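Local coordinates for protein leucine--tRNA ligase (Agrobacterium radiobacter, PDB 5AH5) that probably charges tRNA(Leu) with L-leucine at the expense of ATP, as a class I leucyl-tRNA synthetase, and binds tRNA and a leucyl-adenylate analogue, at residues Arg20-Asp25 against Met63-Gly68; Arg108-Leu113 against Tyr117-Glu122; Tyr142-Ile147 against His545-Ile550; Ser584-Glu589 against Asp593-Tyr598. All coordinates share one frame; numbering follows the deposited sequence.

Contact 1 of 4, residues Arg20-Asp25 against Met63-Gly68; sequences RIFDWD and MQIARG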
loop_
_atom_site.group_PDB
_atom_site.type_symbol
_atom_site.label_atom_id
_atom_site.label_comp_id
_atom_site.label_asym_id
_atom_site.label_seq_id
_atom_site.Cartn_x
_atom_site.Cartn_y
_atom_site.Cartn_z
ATOM N N ARG B 20 3.496 24.537 -16.112
ATOM C CA ARG B 20 2.942 23.178 -16.327
ATOM C C ARG B 20 3.901 22.059 -16.029
ATOM O O ARG B 20 3.746 20.934 -16.541
ATOM C CB ARG B 20 2.332 22.973 -17.749
ATOM C CG ARG B 20 1.500 24.136 -18.298
ATOM C CD ARG B 20 0.380 24.567 -17.319
ATOM N NE ARG B 20 -0.602 23.527 -17.138
ATOM C CZ ARG B 20 -1.371 23.309 -16.064
ATOM N NH1 ARG B 20 -1.348 24.039 -14.947
ATOM N NH2 ARG B 20 -2.206 22.298 -16.137
ATOM N N ILE B 21 4.820 22.304 -15.107
ATOM C CA ILE B 21 5.841 21.314 -14.723
ATOM C C ILE B 21 5.214 19.994 -14.362
ATOM O O ILE B 21 5.652 18.968 -14.824
ATOM C CB ILE B 21 6.750 21.795 -13.505
ATOM C CG1 ILE B 21 7.583 23.029 -13.824
ATOM C CG2 ILE B 21 7.726 20.721 -13.074
ATOM C CD1 ILE B 21 8.190 23.033 -15.188
ATOM N N PHE B 22 4.134 20.008 -13.592
ATOM C CA PHE B 22 3.509 18.767 -13.063
ATOM C C PHE B 22 2.309 18.176 -13.851
ATOM O O PHE B 22 1.814 17.133 -13.516
ATOM C CB PHE B 22 3.113 19.051 -11.612
ATOM C CG PHE B 22 4.309 19.439 -10.789
ATOM C CD1 PHE B 22 5.300 18.521 -10.597
ATOM C CD2 PHE B 22 4.490 20.725 -10.363
ATOM C CE1 PHE B 22 6.477 18.881 -9.909
ATOM C CE2 PHE B 22 5.636 21.099 -9.646
ATOM C CZ PHE B 22 6.644 20.182 -9.450
ATOM N N ASP B 23 1.968 18.763 -14.982
ATOM C CA ASP B 23 0.919 18.251 -15.830
ATOM C C ASP B 23 1.357 17.066 -16.624
ATOM O O ASP B 23 2.297 17.176 -17.355
ATOM C CB ASP B 23 0.446 19.386 -16.719
ATOM C CG ASP B 23 -0.716 19.002 -17.615
ATOM O OD1 ASP B 23 -1.650 18.299 -17.182
ATOM O OD2 ASP B 23 -0.676 19.464 -18.764
ATOM N N TRP B 24 0.699 15.902 -16.455
ATOM C CA TRP B 24 1.144 14.724 -17.132
ATOM C C TRP B 24 0.759 14.798 -18.618
ATOM O O TRP B 24 -0.420 15.008 -18.957
ATOM C CB TRP B 24 0.536 13.453 -16.544
ATOM C CG TRP B 24 0.867 12.237 -17.269
ATOM C CD1 TRP B 24 2.123 11.775 -17.536
ATOM C CD2 TRP B 24 -0.051 11.243 -17.780
ATOM N NE1 TRP B 24 2.052 10.552 -18.175
ATOM C CE2 TRP B 24 0.739 10.211 -18.357
ATOM C CE3 TRP B 24 -1.475 11.155 -17.863
ATOM C CZ2 TRP B 24 0.175 9.088 -18.983
ATOM C CZ3 TRP B 24 -2.038 10.038 -18.443
ATOM C CH2 TRP B 24 -1.219 9.000 -19.000
ATOM N N ASP B 25 1.742 14.630 -19.508
ATOM C CA ASP B 25 1.402 14.568 -20.936
ATOM C C ASP B 25 1.727 13.222 -21.495
ATOM O O ASP B 25 2.907 12.890 -21.682
ATOM C CB ASP B 25 2.037 15.693 -21.739
ATOM C CG ASP B 25 1.204 16.050 -22.961
ATOM O OD1 ASP B 25 0.587 15.122 -23.647
ATOM O OD2 ASP B 25 1.134 17.275 -23.204
ATOM N N MET B 63 12.210 14.595 -8.768
ATOM C CA MET B 63 13.480 14.112 -9.219
ATOM C C MET B 63 13.275 13.421 -10.565
ATOM O O MET B 63 14.092 13.599 -11.464
ATOM C CB MET B 63 14.124 13.120 -8.244
ATOM C CG MET B 63 15.566 12.927 -8.645
ATOM S SD MET B 63 16.369 11.720 -7.660
ATOM C CE MET B 63 15.761 10.093 -8.036
ATOM N N GLN B 64 12.246 12.584 -10.675
ATOM C CA GLN B 64 12.073 11.794 -11.886
ATOM C C GLN B 64 11.724 12.693 -13.040
ATOM O O GLN B 64 12.199 12.481 -14.136
ATOM C CB GLN B 64 11.060 10.685 -11.757
ATOM C CG GLN B 64 11.369 9.650 -10.725
ATOM C CD GLN B 64 12.601 8.838 -11.088
ATOM O OE1 GLN B 64 13.695 9.372 -11.109
ATOM N NE2 GLN B 64 12.424 7.568 -11.325
ATOM N N ILE B 65 11.013 13.758 -12.774
ATOM C CA ILE B 65 10.813 14.763 -13.794
ATOM C C ILE B 65 12.120 15.423 -14.273
ATOM O O ILE B 65 12.351 15.578 -15.471
ATOM C CB ILE B 65 9.841 15.839 -13.324
ATOM C CG1 ILE B 65 8.421 15.230 -13.198
ATOM C CG2 ILE B 65 9.886 17.055 -14.238
ATOM C CD1 ILE B 65 7.399 16.102 -12.522
ATOM N N ALA B 66 12.920 15.893 -13.342
ATOM C CA ALA B 66 14.257 16.411 -13.678
ATOM C C ALA B 66 15.114 15.430 -14.443
ATOM O O ALA B 66 15.940 15.870 -15.244
ATOM C CB ALA B 66 14.997 16.916 -12.448
ATOM N N ARG B 67 14.932 14.132 -14.219
ATOM C CA ARG B 67 15.687 13.115 -14.910
ATOM C C ARG B 67 15.144 12.740 -16.279
ATOM O O ARG B 67 15.537 11.695 -16.805
ATOM C CB ARG B 67 15.847 11.859 -14.047
ATOM C CG ARG B 67 16.842 12.079 -12.882
ATOM C CD ARG B 67 16.758 10.970 -11.885
ATOM N NE ARG B 67 17.528 9.866 -12.306
ATOM C CZ ARG B 67 17.264 8.578 -12.154
ATOM N NH1 ARG B 67 16.178 8.096 -11.537
ATOM N NH2 ARG B 67 18.173 7.737 -12.590
ATOM N N GLY B 68 14.198 13.532 -16.811
ATOM C CA GLY B 68 13.633 13.291 -18.153
ATOM C C GLY B 68 12.455 12.306 -18.263
ATOM O O GLY B 68 11.896 12.126 -19.364
#
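The F22 ring is met obliquely by I65, whose CD1 lies 3.7 Å from F22 CD1 and 3.9 Å from F22 CE1. One face is covered from within its own segment: I21 CG2 sits 3.8 Å above the plane, over the centre. The side chains of F22 and I65 cross at about a right angle. I65 carries CG1 anti to its carbonyl carbon (chi1 -68°), and with chi2 at 170° the chain stretches out so that CD1 also comes 4.1 Å from I21 O. I21 CG2 and I65 CG2 stand farther apart, at 4.4 Å. The type I turn R20-D23, entered through the Schellman motif that ends helix 5-19, thereby rests on the last turn of helix 48-66, itself closed by a Schellman motif at G68; I65 also touches V71 of strand 70-72. Side chain to side chain the contact is apolar, with a single methyl also against the carbonyl oxygen I21 O; it relies on shape and dispersion, without directional polar bonds.

Contact 2 of 4, residues Arg108-Leu113 against Tyr117-Glu122; sequences RSMMQL and YSWANE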
loop_
_atom_site.group_PDB
_atom_site.type_symbol
_atom_site.label_atom_id
_atom_site.label_comp_id
_atom_site.label_asym_id
_atom_site.label_seq_id
_atom_site.Cartn_x
_atom_site.Cartn_y
_atom_site.Cartn_z
ATOM N N ARG B 108 -6.513 22.349 -1.072
ATOM C CA ARG B 108 -5.829 23.572 -0.712
ATOM C C ARG B 108 -4.529 23.293 0.149
ATOM O O ARG B 108 -3.531 23.947 -0.044
ATOM C CB ARG B 108 -6.692 24.535 0.067
ATOM C CG ARG B 108 -7.720 25.322 -0.737
ATOM C CD ARG B 108 -8.481 26.349 0.110
ATOM N NE ARG B 108 -9.877 26.386 -0.373
ATOM C CZ ARG B 108 -10.954 25.841 0.216
ATOM N NH1 ARG B 108 -10.908 25.244 1.416
ATOM N NH2 ARG B 108 -12.126 25.954 -0.399
ATOM N N SER B 109 -4.618 22.418 1.123
ATOM C CA SER B 109 -3.491 22.126 2.017
ATOM C C SER B 109 -2.303 21.558 1.176
ATOM O O SER B 109 -1.142 22.014 1.318
ATOM C CB SER B 109 -3.956 21.129 3.046
ATOM O OG SER B 109 -4.756 21.803 3.970
ATOM N N MET B 110 -2.656 20.643 0.253
ATOM C CA MET B 110 -1.724 20.032 -0.667
ATOM C C MET B 110 -0.982 21.024 -1.569
ATOM O O MET B 110 0.259 20.983 -1.673
ATOM C CB MET B 110 -2.409 18.977 -1.511
ATOM C CG MET B 110 -2.872 17.814 -0.719
ATOM S SD MET B 110 -3.553 16.653 -1.819
ATOM C CE MET B 110 -4.026 15.298 -0.782
ATOM N N MET B 111 -1.727 21.903 -2.205
ATOM C CA MET B 111 -1.170 22.963 -3.008
ATOM C C MET B 111 -0.301 23.891 -2.181
ATOM O O MET B 111 0.768 24.287 -2.647
ATOM C CB MET B 111 -2.243 23.745 -3.774
ATOM C CG MET B 111 -3.029 22.904 -4.746
ATOM S SD MET B 111 -4.416 23.754 -5.613
ATOM C CE MET B 111 -5.344 24.633 -4.363
ATOM N N GLN B 112 -0.693 24.183 -0.958
ATOM C CA GLN B 112 0.102 25.066 -0.117
ATOM C C GLN B 112 1.444 24.428 0.361
ATOM O O GLN B 112 2.338 25.162 0.669
ATOM C CB GLN B 112 -0.682 25.553 1.095
ATOM C CG GLN B 112 -1.773 26.546 0.662
ATOM C CD GLN B 112 -2.778 26.888 1.757
ATOM O OE1 GLN B 112 -2.595 26.525 2.914
ATOM N NE2 GLN B 112 -3.836 27.614 1.391
ATOM N N LEU B 113 1.472 23.103 0.433
ATOM C CA LEU B 113 2.658 22.306 0.651
ATOM C C LEU B 113 3.552 22.181 -0.565
ATOM O O LEU B 113 4.655 21.699 -0.425
ATOM C CB LEU B 113 2.306 20.913 1.178
ATOM C CG LEU B 113 2.097 20.989 2.702
ATOM C CD1 LEU B 113 1.114 19.965 3.162
ATOM C CD2 LEU B 113 3.419 20.758 3.502
ATOM N N TYR B 117 0.972 17.785 -8.153
ATOM C CA TYR B 117 0.097 16.794 -8.713
ATOM C C TYR B 117 -0.366 17.253 -10.116
ATOM O O TYR B 117 -0.297 18.418 -10.450
ATOM C CB TYR B 117 -1.084 16.533 -7.786
ATOM C CG TYR B 117 -0.720 15.783 -6.567
ATOM C CD1 TYR B 117 -0.323 14.466 -6.648
ATOM C CD2 TYR B 117 -0.816 16.360 -5.319
ATOM C CE1 TYR B 117 0.006 13.757 -5.529
ATOM C CE2 TYR B 117 -0.501 15.651 -4.176
ATOM C CZ TYR B 117 -0.067 14.392 -4.279
ATOM O OH TYR B 117 0.272 13.701 -3.145
ATOM N N SER B 118 -0.626 16.277 -10.953
ATOM C CA SER B 118 -1.202 16.483 -12.280
ATOM C C SER B 118 -2.756 16.517 -12.037
ATOM O O SER B 118 -3.485 15.503 -12.109
ATOM C CB SER B 118 -0.871 15.349 -13.226
ATOM O OG SER B 118 -1.462 15.589 -14.533
ATOM N N TRP B 119 -3.159 17.679 -11.688
ATOM C CA TRP B 119 -4.575 17.995 -11.314
ATOM C C TRP B 119 -5.569 17.810 -12.448
ATOM O O TRP B 119 -6.741 17.590 -12.187
ATOM C CB TRP B 119 -4.665 19.399 -10.771
ATOM C CG TRP B 119 -4.028 19.568 -9.426
ATOM C CD1 TRP B 119 -3.050 20.471 -9.098
ATOM C CD2 TRP B 119 -4.392 18.910 -8.195
ATOM N NE1 TRP B 119 -2.746 20.361 -7.790
ATOM C CE2 TRP B 119 -3.547 19.426 -7.197
ATOM C CE3 TRP B 119 -5.344 17.929 -7.851
ATOM C CZ2 TRP B 119 -3.592 19.000 -5.877
ATOM C CZ3 TRP B 119 -5.385 17.481 -6.558
ATOM C CH2 TRP B 119 -4.499 18.017 -5.568
ATOM N N ALA B 120 -5.101 17.749 -13.691
ATOM C CA ALA B 120 -5.986 17.435 -14.829
ATOM C C ALA B 120 -6.434 16.039 -14.730
ATOM O O ALA B 120 -7.393 15.672 -15.386
ATOM C CB ALA B 120 -5.284 17.614 -16.178
ATOM N N ASN B 121 -5.707 15.235 -13.963
ATOM C CA ASN B 121 -6.026 13.854 -13.764
ATOM C C ASN B 121 -6.793 13.600 -12.456
ATOM O O ASN B 121 -7.026 12.481 -12.134
ATOM C CB ASN B 121 -4.714 13.002 -13.836
ATOM C CG ASN B 121 -4.103 13.048 -15.227
ATOM O OD1 ASN B 121 -3.365 13.943 -15.504
ATOM N ND2 ASN B 121 -4.545 12.164 -16.132
ATOM N N GLU B 122 -7.173 14.636 -11.739
ATOM C CA GLU B 122 -7.936 14.453 -10.518
ATOM C C GLU B 122 -9.260 13.720 -10.728
ATOM O O GLU B 122 -9.880 13.827 -11.779
ATOM C CB GLU B 122 -8.196 15.837 -9.912
ATOM C CG GLU B 122 -8.976 15.926 -8.587
ATOM C CD GLU B 122 -9.196 17.365 -8.172
ATOM O OE1 GLU B 122 -8.857 18.304 -8.930
ATOM O OE2 GLU B 122 -9.652 17.624 -7.029
#
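M110 meets Y117 and W119 across the turn that follows helix 95-112, a pair of Met-aromatic contacts in the class I catalytic domain. From CB, which points toward 117-122, the M110 chain leaves with CG anti to the carbonyl carbon and stays extended, bringing SD, the first of its atoms to reach either ring, to both: SD is 4.0 Å from Y117 CE2, oblique to that ring, and 4.1 Å from W119 CH2, at the edge of the indole near its plane. The M110 side chain also touches Y54 and M75, while Y117 OH is hydrogen-bonded to E37. M111, one residue on, comes to the indole at a slant: its CG lies 4.0 Å from W119 NE1, chi1 -61° and chi2 176° put SD 4.9 Å from the centroid of the five-membered ring, and the bend at chi3 (-48°) turns only CE. One indole face is covered from its own segment by Y117 CB, 3.8 Å above the plane. Beyond the rings, S118 OG donates to N121 OD1 over 2.7 Å.

Contact 3 of 4, residues Tyr142-Ile147 against His545-Ile550; sequences YRKGLI and HDLGYI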
loop_
_atom_site.group_PDB
_atom_site.type_symbol
_atom_site.label_atom_id
_atom_site.label_comp_id
_atom_site.label_asym_id
_atom_site.label_seq_id
_atom_site.Cartn_x
_atom_site.Cartn_y
_atom_site.Cartn_z
ATOM N N TYR B 142 -20.792 -8.583 -13.529
ATOM C CA TYR B 142 -22.051 -9.322 -13.369
ATOM C C TYR B 142 -22.368 -10.208 -14.580
ATOM O O TYR B 142 -22.592 -11.395 -14.400
ATOM C CB TYR B 142 -23.215 -8.360 -13.094
ATOM C CG TYR B 142 -24.568 -9.037 -12.950
ATOM C CD1 TYR B 142 -24.819 -9.998 -11.956
ATOM C CD2 TYR B 142 -25.600 -8.709 -13.812
ATOM C CE1 TYR B 142 -26.066 -10.626 -11.847
ATOM C CE2 TYR B 142 -26.840 -9.313 -13.716
ATOM C CZ TYR B 142 -27.062 -10.260 -12.745
ATOM O OH TYR B 142 -28.311 -10.775 -12.707
ATOM N N ARG B 143 -22.365 -9.660 -15.798
ATOM C CA ARG B 143 -22.519 -10.523 -17.018
ATOM C C ARG B 143 -21.535 -11.695 -17.144
ATOM O O ARG B 143 -21.909 -12.745 -17.612
ATOM C CB ARG B 143 -22.432 -9.715 -18.312
ATOM C CG ARG B 143 -23.590 -8.745 -18.467
ATOM C CD ARG B 143 -23.807 -8.229 -19.885
ATOM N NE ARG B 143 -25.079 -7.482 -19.948
ATOM C CZ ARG B 143 -26.311 -8.031 -19.999
ATOM N NH1 ARG B 143 -26.490 -9.363 -20.012
ATOM N NH2 ARG B 143 -27.387 -7.243 -20.040
ATOM N N LYS B 144 -20.291 -11.521 -16.723
ATOM C CA LYS B 144 -19.301 -12.599 -16.846
ATOM C C LYS B 144 -19.270 -13.525 -15.644
ATOM O O LYS B 144 -18.379 -14.355 -15.549
ATOM C CB LYS B 144 -17.883 -12.045 -17.081
ATOM C CG LYS B 144 -17.755 -11.008 -18.188
ATOM C CD LYS B 144 -17.822 -11.595 -19.579
ATOM C CE LYS B 144 -18.429 -10.610 -20.584
ATOM N NZ LYS B 144 -17.546 -9.447 -20.856
ATOM N N GLY B 145 -20.191 -13.376 -14.696
ATOM C CA GLY B 145 -20.234 -14.263 -13.542
ATOM C C GLY B 145 -19.254 -13.966 -12.415
ATOM O O GLY B 145 -19.244 -14.684 -11.451
ATOM N N LEU B 146 -18.468 -12.899 -12.493
ATOM C CA LEU B 146 -17.544 -12.552 -11.395
ATOM C C LEU B 146 -18.273 -11.912 -10.226
ATOM O O LEU B 146 -17.912 -12.133 -9.084
ATOM C CB LEU B 146 -16.424 -11.653 -11.903
ATOM C CG LEU B 146 -15.528 -12.487 -12.830
ATOM C CD1 LEU B 146 -15.045 -11.671 -14.008
ATOM C CD2 LEU B 146 -14.404 -13.121 -12.042
ATOM N N ILE B 147 -19.345 -11.169 -10.514
ATOM C CA ILE B 147 -20.216 -10.649 -9.482
ATOM C C ILE B 147 -21.515 -11.437 -9.530
ATOM O O ILE B 147 -22.106 -11.640 -10.623
ATOM C CB ILE B 147 -20.477 -9.133 -9.621
ATOM C CG1 ILE B 147 -19.224 -8.345 -9.182
ATOM C CG2 ILE B 147 -21.691 -8.696 -8.760
ATOM C CD1 ILE B 147 -19.275 -6.858 -9.473
ATOM N N HIS B 545 -7.642 -7.618 -16.230
ATOM C CA HIS B 545 -6.678 -8.203 -17.173
ATOM C C HIS B 545 -7.379 -9.304 -17.973
ATOM O O HIS B 545 -7.569 -9.172 -19.192
ATOM C CB HIS B 545 -5.453 -8.728 -16.410
ATOM C CG HIS B 545 -4.426 -9.404 -17.257
ATOM N ND1 HIS B 545 -3.547 -10.329 -16.743
ATOM C CD2 HIS B 545 -4.117 -9.289 -18.567
ATOM C CE1 HIS B 545 -2.738 -10.752 -17.698
ATOM N NE2 HIS B 545 -3.059 -10.129 -18.813
ATOM N N ASP B 546 -7.886 -10.308 -17.286
ATOM C CA ASP B 546 -8.598 -11.391 -17.975
ATOM C C ASP B 546 -9.744 -10.897 -18.875
ATOM O O ASP B 546 -9.984 -11.492 -19.908
ATOM C CB ASP B 546 -9.208 -12.390 -17.005
ATOM C CG ASP B 546 -8.217 -13.032 -16.111
ATOM O OD1 ASP B 546 -6.977 -12.990 -16.350
ATOM O OD2 ASP B 546 -8.690 -13.587 -15.096
ATOM N N LEU B 547 -10.415 -9.806 -18.516
ATOM C CA LEU B 547 -11.518 -9.336 -19.354
ATOM C C LEU B 547 -11.105 -8.369 -20.440
ATOM O O LEU B 547 -11.967 -7.866 -21.121
ATOM C CB LEU B 547 -12.563 -8.632 -18.509
ATOM C CG LEU B 547 -13.201 -9.392 -17.368
ATOM C CD1 LEU B 547 -14.248 -8.481 -16.743
ATOM C CD2 LEU B 547 -13.806 -10.685 -17.805
ATOM N N GLY B 548 -9.818 -8.044 -20.572
ATOM C CA GLY B 548 -9.356 -7.238 -21.714
ATOM C C GLY B 548 -9.143 -5.764 -21.487
ATOM O O GLY B 548 -8.687 -5.056 -22.399
ATOM N N TYR B 549 -9.416 -5.257 -20.283
ATOM C CA TYR B 549 -9.226 -3.817 -20.096
ATOM C C TYR B 549 -7.747 -3.390 -20.110
ATOM O O TYR B 549 -7.402 -2.247 -20.503
ATOM C CB TYR B 549 -9.862 -3.375 -18.804
ATOM C CG TYR B 549 -11.399 -3.481 -18.787
ATOM C CD1 TYR B 549 -12.016 -4.673 -18.454
ATOM C CD2 TYR B 549 -12.199 -2.404 -19.135
ATOM C CE1 TYR B 549 -13.382 -4.791 -18.454
ATOM C CE2 TYR B 549 -13.587 -2.510 -19.146
ATOM C CZ TYR B 549 -14.160 -3.711 -18.798
ATOM O OH TYR B 549 -15.515 -3.889 -18.738
ATOM N N ILE B 550 -6.895 -4.284 -19.607
ATOM C CA ILE B 550 -5.506 -4.010 -19.444
ATOM C C ILE B 550 -4.718 -5.237 -19.789
ATOM O O ILE B 550 -5.274 -6.306 -19.830
ATOM C CB ILE B 550 -5.183 -3.580 -18.011
ATOM C CG1 ILE B 550 -5.687 -4.620 -17.001
ATOM C CG2 ILE B 550 -5.799 -2.246 -17.721
ATOM C CD1 ILE B 550 -5.471 -4.261 -15.553
#
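K144 and L547, whose CA atoms are 8.8 Å apart, are each the residue just beyond the regular part of a helix, and each precedes a glycine of positive phi, G145 (80°) and G548 (99°), that turns the chain away. L547 then carries the contact through one methyl. Its CD2 lies 4.0 Å from K144 CG and 4.1 Å from L146 CD1, and the CB of all three residues points toward the opposite segment. The two leucines reach for each other tip to tip, whereas the lysine and L547 slide past one another in opposite directions, so that the aliphatic part of K144 lies alongside the leucine. K144 is bent at chi2, chi3 and chi4, which curls the amine back over its own helix, where NZ forms a salt bridge with D140. The same aspartate is hydrogen-bonded to Y549 OH and is touched by L547; D140 thus sits beside the leucine contact and holds both K144 NZ and Y549 OH. L146 also packs on V543 of helix 533-546. Next to L547 in the chain, D546 is salt-bridged to R199. The patch is small and partly open to solvent, away from the zinc and adenylate sites. This is packing between the C-terminal ends of two helices, 128-143 and 533-546, with a Schellman motif closing the second at G548.

Contact 4 of 4, residues Ser584-Glu589 against Asp593-Tyr598; sequences SVVVQE and DAVRCY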
loop_
_atom_site.group_PDB
_atom_site.type_symbol
_atom_site.label_atom_id
_atom_site.label_comp_id
_atom_site.label_asym_id
_atom_site.label_seq_id
_atom_site.Cartn_x
_atom_site.Cartn_y
_atom_site.Cartn_z
ATOM N N SER B 584 -1.561 23.204 8.750
ATOM C CA SER B 584 -1.537 24.601 8.291
ATOM C C SER B 584 -0.820 25.485 9.270
ATOM O O SER B 584 -0.200 26.433 8.872
ATOM C CB SER B 584 -2.970 25.166 8.045
ATOM O OG SER B 584 -3.683 24.271 7.196
ATOM N N VAL B 585 -0.979 25.215 10.561
ATOM C CA VAL B 585 -0.318 25.966 11.620
ATOM C C VAL B 585 1.215 25.777 11.477
ATOM O O VAL B 585 1.981 26.753 11.459
ATOM C CB VAL B 585 -0.880 25.559 13.013
ATOM C CG1 VAL B 585 -0.033 26.096 14.142
ATOM C CG2 VAL B 585 -2.310 26.107 13.151
ATOM N N VAL B 586 1.634 24.545 11.205
ATOM C CA VAL B 586 3.091 24.265 11.142
ATOM C C VAL B 586 3.716 24.897 9.887
ATOM O O VAL B 586 4.755 25.543 9.966
ATOM C CB VAL B 586 3.371 22.775 11.332
ATOM C CG1 VAL B 586 4.857 22.562 11.498
ATOM C CG2 VAL B 586 2.651 22.295 12.602
ATOM N N VAL B 587 2.989 24.814 8.769
ATOM C CA VAL B 587 3.417 25.380 7.489
ATOM C C VAL B 587 3.476 26.892 7.566
ATOM O O VAL B 587 4.416 27.512 7.053
ATOM C CB VAL B 587 2.486 24.894 6.364
ATOM C CG1 VAL B 587 2.704 25.651 5.073
ATOM C CG2 VAL B 587 2.673 23.412 6.166
ATOM N N GLN B 588 2.503 27.490 8.257
ATOM C CA GLN B 588 2.477 28.913 8.469
ATOM C C GLN B 588 3.655 29.401 9.330
ATOM O O GLN B 588 4.179 30.520 9.132
ATOM C CB GLN B 588 1.145 29.309 9.155
ATOM C CG GLN B 588 0.865 30.795 9.239
ATOM C CD GLN B 588 0.578 31.424 7.872
ATOM O OE1 GLN B 588 0.288 30.711 6.887
ATOM N NE2 GLN B 588 0.680 32.766 7.797
ATOM N N GLU B 589 4.019 28.633 10.339
ATOM C CA GLU B 589 5.155 29.037 11.189
ATOM C C GLU B 589 6.533 28.839 10.507
ATOM O O GLU B 589 7.389 29.690 10.615
ATOM C CB GLU B 589 5.126 28.304 12.527
ATOM C CG GLU B 589 6.368 28.516 13.374
ATOM C CD GLU B 589 6.180 28.073 14.828
ATOM O OE1 GLU B 589 5.262 27.265 15.107
ATOM O OE2 GLU B 589 6.971 28.517 15.700
ATOM N N ASP B 593 8.788 23.832 3.128
ATOM C CA ASP B 593 10.066 23.057 2.916
ATOM C C ASP B 593 10.559 22.430 4.246
ATOM O O ASP B 593 10.872 21.245 4.325
ATOM C CB ASP B 593 11.112 24.009 2.378
ATOM C CG ASP B 593 10.852 24.443 0.945
ATOM O OD1 ASP B 593 10.366 23.670 0.087
ATOM O OD2 ASP B 593 11.163 25.608 0.650
ATOM N N ALA B 594 10.545 23.236 5.299
ATOM C CA ALA B 594 11.037 22.806 6.613
ATOM C C ALA B 594 10.179 21.714 7.184
ATOM O O ALA B 594 10.703 20.781 7.778
ATOM C CB ALA B 594 11.127 23.993 7.556
ATOM N N VAL B 595 8.863 21.759 6.898
ATOM C CA VAL B 595 7.967 20.753 7.357
ATOM C C VAL B 595 8.250 19.452 6.639
ATOM O O VAL B 595 8.353 18.387 7.259
ATOM C CB VAL B 595 6.483 21.180 7.151
ATOM C CG1 VAL B 595 5.562 20.056 7.467
ATOM C CG2 VAL B 595 6.183 22.335 8.094
ATOM N N ARG B 596 8.330 19.536 5.327
ATOM C CA ARG B 596 8.521 18.344 4.530
ATOM C C ARG B 596 9.913 17.698 4.794
ATOM O O ARG B 596 10.017 16.457 4.903
ATOM C CB ARG B 596 8.415 18.701 3.073
ATOM C CG ARG B 596 7.008 19.145 2.640
ATOM C CD ARG B 596 7.029 19.755 1.256
ATOM N NE ARG B 596 7.650 18.851 0.297
ATOM C CZ ARG B 596 7.486 18.894 -1.027
ATOM N NH1 ARG B 596 6.630 19.736 -1.610
ATOM N NH2 ARG B 596 8.150 18.036 -1.778
ATOM N N CYS B 597 10.935 18.535 4.880
ATOM C CA CYS B 597 12.344 18.024 5.152
ATOM C C CYS B 597 12.509 17.418 6.543
ATOM O O CYS B 597 13.190 16.406 6.676
ATOM C CB CYS B 597 13.357 19.139 4.956
ATOM S SG CYS B 597 13.628 19.503 3.197
ATOM N N TYR B 598 11.839 17.969 7.567
ATOM C CA TYR B 598 11.803 17.304 8.895
ATOM C C TYR B 598 11.213 15.943 8.806
ATOM O O TYR B 598 11.794 15.002 9.326
ATOM C CB TYR B 598 11.091 18.157 9.947
ATOM C CG TYR B 598 10.726 17.508 11.291
ATOM C CD1 TYR B 598 11.714 17.091 12.220
ATOM C CD2 TYR B 598 9.393 17.297 11.642
ATOM C CE1 TYR B 598 11.356 16.518 13.457
ATOM C CE2 TYR B 598 9.051 16.728 12.874
ATOM C CZ TYR B 598 10.045 16.333 13.772
ATOM O OH TYR B 598 9.674 15.790 14.991
#
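V595 packs by apolar contact on V586 and V587, its CB pointing toward helix 583-590. The closest approach is V586 CG1 to V595 CG2, 3.7 Å, with the two side chains set obliquely; V587 CG2 meets the same V595 methyl at 4.1 Å, and these two side chains cross at about a right angle. In V595, CG1 stands anti to the backbone N (chi1 173°), which leaves CG2 on the side facing both valines. That V595 CG2 methyl also meets backbone atoms, V586 O at 4.0 Å and V587 N at 4.1 Å. The CA atoms of V587 and V595 are 6.5 Å apart. Two successive helices of the class I synthetase fold, 583-590 and 592-601, are joined here by a very short turn and packed at their junction, with V586 and V595 buried. Polar interactions lie to the sides. R596 forms a salt bridge with D58 and hydrogen-bonds L113 O, tying the second helix to helix 48-66 and to the end of 95-112. D593 uses OD1 for H721 ND1 and OD2 for I722 N, at the start of helix 720-729.

In the fold
From the N terminus, contact 1 closes the loop after helix 5-19 onto the end of helix 48-66, bracketing strand 32-37. Contact 2 follows in series and is local, folding the turn after helix 95-112 back on that helix; it touches contact 1, where W24 N bonds to S118 OG. Contact 3 is far the longest-range, joining the end of helix 128-143 to that of helix 533-546 across about 400 residues that include the editing and zinc-binding parts. Contact 4, a sharp turn between two consecutive helices, comes last and touches contact 2, L113 CD2 packing on V587 CG2. Contact 4 lies outside the span closed by contact 3, and no two contacts nest or cross: contacts 1, 2 and 4 cluster, while contact 3 lies about 46 Å, centre to centre, from contact 4.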